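Bifunctional autolysin (PDB 6FXO) hydrolyses peptidoglycan of the staphylococcal cell wall, probably cutting its glycan strands as an N-acetylglucosaminidase of glycoside hydrolase family 73. Local coordinates at residues M49-L54 with T194-R199. Sequence-based numbering, arbitrary orientation.
Sequences MDTKRL and TLYKMR
Y196 extends its ring from the first turn of its helix towards M49, T51 and L54, with CG anti to the backbone N (chi1 -169°). In T51 a chi1 of 71° sets CG2 beside its own backbone N, from where the methyl approaches the ring obliquely, 3.5 Å from CZ of Y196. L54 comes instead at the ring's edge, its CD1 lying 3.8 Å from CE2 of Y196.

The case illustrates how a buried tyrosine can join two helix starts through both its hydrocarbon and its polar end. M49 O lies at the ring's edge, near its plane, and accepts a hydrogen bond from Y196 OH; the modelled 2.4 Å between Y196 OH and M49 O is very short, and that length is doubtful at this resolution. The carbonyl it reaches immediately precedes the N-cap residue D50, whose side chain accepts a weak bond from R53 N. At the other helix the cap is straighter: K197 N donates to T194 OG1 at 3.2 Å with an angle of 165°.

Y196 OH also hydrogen-bonds Y243 OH, while T51 OG1 bonds to P241 O of strand 237-242. Helix 195-200, within the glucosaminidase sequence family, is thus joined to helix 51-56 beside that C-terminal strand, with M49 packed on helix 14-22 and L54 touching helix 216-231.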
ATOM      1  N   MET A  49      -5.420   9.422 -14.308  1.00 41.57           N
ATOM      2  CA  MET A  49      -4.806  10.491 -13.489  1.00 38.71           C
ATOM      3  C   MET A  49      -5.751  11.590 -12.993  1.00 36.62           C
ATOM      4  O   MET A  49      -5.471  12.326 -12.030  1.00 34.82           O
ATOM      5  CB  MET A  49      -3.746  11.196 -14.350  1.00 33.99           C
ATOM      6  CG  MET A  49      -2.417  10.556 -14.339  1.00 43.79           C
ATOM      7  SD  MET A  49      -1.326  11.448 -15.488  1.00 47.92           S
ATOM      8  CE  MET A  49      -1.489  13.041 -14.926  1.00 40.75           C
ATOM      9  N   ASP A  50      -6.857  11.689 -13.652  1.00 36.41           N
ATOM     10  CA  ASP A  50      -7.865  12.678 -13.351  1.00 36.89           C
ATOM     11  C   ASP A  50      -8.402  12.538 -11.989  1.00 33.65           C
ATOM     12  O   ASP A  50      -9.434  11.945 -11.796  1.00 34.29           O
ATOM     13  CB  ASP A  50      -8.951  12.630 -14.443  1.00 39.24           C
ATOM     14  CG  ASP A  50     -10.040  13.665 -14.283  1.00 57.73           C
ATOM     15  OD1 ASP A  50      -9.730  14.868 -14.364  1.00 73.64           O
ATOM     16  OD2 ASP A  50     -11.212  13.270 -14.145  1.00 62.19           O
ATOM     17  N   THR A  51      -7.726  13.139 -11.031  1.00 37.01           N
ATOM     18  CA  THR A  51      -8.225  13.012  -9.652  1.00 44.77           C
ATOM     19  C   THR A  51      -9.654  13.489  -9.499  1.00 48.23           C
ATOM     20  O   THR A  51     -10.317  13.076  -8.555  1.00 50.11           O
ATOM     21  CB  THR A  51      -7.457  13.859  -8.662  1.00 38.86           C
ATOM     22  OG1 THR A  51      -7.795  15.213  -8.911  1.00 42.68           O
ATOM     23  CG2 THR A  51      -5.979  13.669  -8.737  1.00 34.87           C
ATOM     24  N   LYS A  52     -10.130  14.386 -10.354  1.00 53.18           N
ATOM     25  CA  LYS A  52     -11.488  14.792 -10.163  1.00 73.51           C
ATOM     26  C   LYS A  52     -12.405  13.606 -10.327  1.00 78.17           C
ATOM     27  O   LYS A  52     -13.434  13.522  -9.670  1.00 81.55           O
ATOM     28  CB  LYS A  52     -11.934  15.948 -11.082  1.00 89.71           C
ATOM     29  CG  LYS A  52     -13.056  16.912 -10.548  1.00112.54           C
ATOM     30  CD  LYS A  52     -13.854  16.589  -9.209  1.00129.29           C
ATOM     31  CE  LYS A  52     -14.879  17.682  -8.829  1.00134.91           C
ATOM     32  NZ  LYS A  52     -15.586  17.510  -7.487  1.00144.02           N
ATOM     33  N   ARG A  53     -12.023  12.676 -11.202  1.00 76.53           N
ATOM     34  CA  ARG A  53     -12.873  11.521 -11.377  1.00 72.19           C
ATOM     35  C   ARG A  53     -12.634  10.521 -10.248  1.00 64.06           C
ATOM     36  O   ARG A  53     -13.605  10.000  -9.711  1.00 59.51           O
ATOM     37  CB  ARG A  53     -12.625  10.839 -12.733  1.00 73.87           C
ATOM     38  CG  ARG A  53     -13.094   9.393 -12.747  1.00 79.34           C
ATOM     39  CD  ARG A  53     -12.435   8.571 -13.832  1.00 75.21           C
ATOM     40  NE  ARG A  53     -12.553   7.140 -13.544  1.00 84.11           N
ATOM     41  CZ  ARG A  53     -11.534   6.288 -13.655  1.00 76.47           C
ATOM     42  NH1 ARG A  53     -10.337   6.721 -14.065  1.00 46.45           N
ATOM     43  NH2 ARG A  53     -11.710   5.005 -13.373  1.00 66.81           N
ATOM     44  N   LEU A  54     -11.343  10.257  -9.875  1.00 49.74           N
ATOM     45  CA  LEU A  54     -11.094   9.332  -8.827  1.00 43.70           C
ATOM     46  C   LEU A  54     -11.682   9.786  -7.488  1.00 43.60           C
ATOM     47  O   LEU A  54     -12.143   8.919  -6.767  1.00 38.78           O
ATOM     48  CB  LEU A  54      -9.579   9.092  -8.756  1.00 44.53           C
ATOM     49  CG  LEU A  54      -8.901   8.952 -10.123  1.00 45.59           C
ATOM     50  CD1 LEU A  54      -7.394   9.037  -9.979  1.00 48.77           C
ATOM     51  CD2 LEU A  54      -9.328   7.642 -10.793  1.00 46.05           C
ATOM     52  N   THR A 194       0.397   8.463  -0.572  1.00 40.06           N
ATOM     53  CA  THR A 194      -0.923   8.017  -0.972  1.00 38.99           C
ATOM     54  C   THR A 194      -0.632   7.239  -2.191  1.00 36.12           C
ATOM     55  O   THR A 194       0.361   7.541  -2.852  1.00 34.47           O
ATOM     56  CB  THR A 194      -1.819   9.155  -1.407  1.00 37.14           C
ATOM     57  OG1 THR A 194      -1.075   9.952  -2.340  1.00 34.26           O
ATOM     58  CG2 THR A 194      -2.333   9.950  -0.263  1.00 37.97           C
ATOM     59  N   LEU A 195      -1.494   6.302  -2.531  1.00 28.26           N
ATOM     60  CA  LEU A 195      -1.205   5.530  -3.746  1.00 33.99           C
ATOM     61  C   LEU A 195      -1.089   6.439  -5.045  1.00 28.72           C
ATOM     62  O   LEU A 195      -0.458   6.045  -5.969  1.00 26.58           O
ATOM     63  CB  LEU A 195      -2.233   4.379  -4.012  1.00 32.32           C
ATOM     64  CG  LEU A 195      -2.618   3.446  -2.806  1.00 29.51           C
ATOM     65  CD1 LEU A 195      -3.910   2.782  -3.016  1.00 18.25           C
ATOM     66  CD2 LEU A 195      -1.537   2.437  -2.484  1.00 25.65           C
ATOM     67  N   TYR A 196      -1.694   7.597  -5.066  1.00 24.70           N
ATOM     68  CA  TYR A 196      -1.612   8.413  -6.212  1.00 34.56           C
ATOM     69  C   TYR A 196      -0.161   9.023  -6.284  1.00 45.38           C
ATOM     70  O   TYR A 196       0.449   9.016  -7.347  1.00 48.15           O
ATOM     71  CB  TYR A 196      -2.639   9.549  -6.127  1.00 34.58           C
ATOM     72  CG  TYR A 196      -2.824  10.335  -7.401  1.00 50.11           C
ATOM     73  CD1 TYR A 196      -1.999  11.421  -7.712  1.00 47.49           C
ATOM     74  CD2 TYR A 196      -3.827  10.005  -8.302  1.00 51.10           C
ATOM     75  CE1 TYR A 196      -2.172  12.148  -8.899  1.00 32.57           C
ATOM     76  CE2 TYR A 196      -4.009  10.719  -9.475  1.00 58.20           C
ATOM     77  CZ  TYR A 196      -3.182  11.788  -9.768  1.00 42.65           C
ATOM     78  OH  TYR A 196      -3.394  12.477 -10.919  1.00 52.39           O
ATOM     79  N   LYS A 197       0.377   9.518  -5.156  1.00 41.41           N
ATOM     80  CA  LYS A 197       1.694  10.086  -5.156  1.00 39.23           C
ATOM     81  C   LYS A 197       2.684   8.990  -5.520  1.00 42.46           C
ATOM     82  O   LYS A 197       3.685   9.280  -6.194  1.00 49.62           O
ATOM     83  CB  LYS A 197       2.045  10.730  -3.802  1.00 32.09           C
ATOM     84  CG  LYS A 197       1.313  12.087  -3.515  1.00 29.04           C
ATOM     85  CD  LYS A 197       1.384  12.421  -1.985  1.00 35.35           C
ATOM     86  CE  LYS A 197       1.003  13.830  -1.478  1.00 48.49           C
ATOM     87  NZ  LYS A 197       0.899  13.957   0.044  1.00 21.01           N
ATOM     88  N   MET A 198       2.394   7.739  -5.105  1.00 34.74           N
ATOM     89  CA  MET A 198       3.343   6.662  -5.448  1.00 39.43           C
ATOM     90  C   MET A 198       3.389   6.352  -6.934  1.00 32.22           C
ATOM     91  O   MET A 198       4.436   5.932  -7.412  1.00 30.04           O
ATOM     92  CB  MET A 198       3.133   5.359  -4.659  1.00 37.12           C
ATOM     93  CG  MET A 198       3.036   5.549  -3.205  1.00 36.46           C
ATOM     94  SD  MET A 198       2.626   4.013  -2.384  1.00 36.07           S
ATOM     95  CE  MET A 198       2.691   4.520  -0.718  1.00 48.10           C
ATOM     96  N   ARG A 199       2.275   6.585  -7.620  1.00 30.04           N
ATOM     97  CA  ARG A 199       2.171   6.340  -9.026  1.00 35.11           C
ATOM     98  C   ARG A 199       2.597   7.480  -9.927  1.00 41.87           C
ATOM     99  O   ARG A 199       3.434   7.241 -10.795  1.00 38.82           O
ATOM    100  CB  ARG A 199       0.735   5.900  -9.457  1.00 34.45           C
ATOM    101  CG  ARG A 199       0.563   5.630 -11.017  1.00 28.90           C
ATOM    102  CD  ARG A 199       1.531   4.508 -11.545  1.00 23.99           C
ATOM    103  NE  ARG A 199       1.457   4.333 -12.985  1.00 33.44           N
ATOM    104  CZ  ARG A 199       1.875   5.196 -13.891  1.00 61.42           C
ATOM    105  NH1 ARG A 199       2.438   6.350 -13.507  1.00 55.43           N
ATOM    106  NH2 ARG A 199       1.720   4.932 -15.178  1.00 71.59           N
TER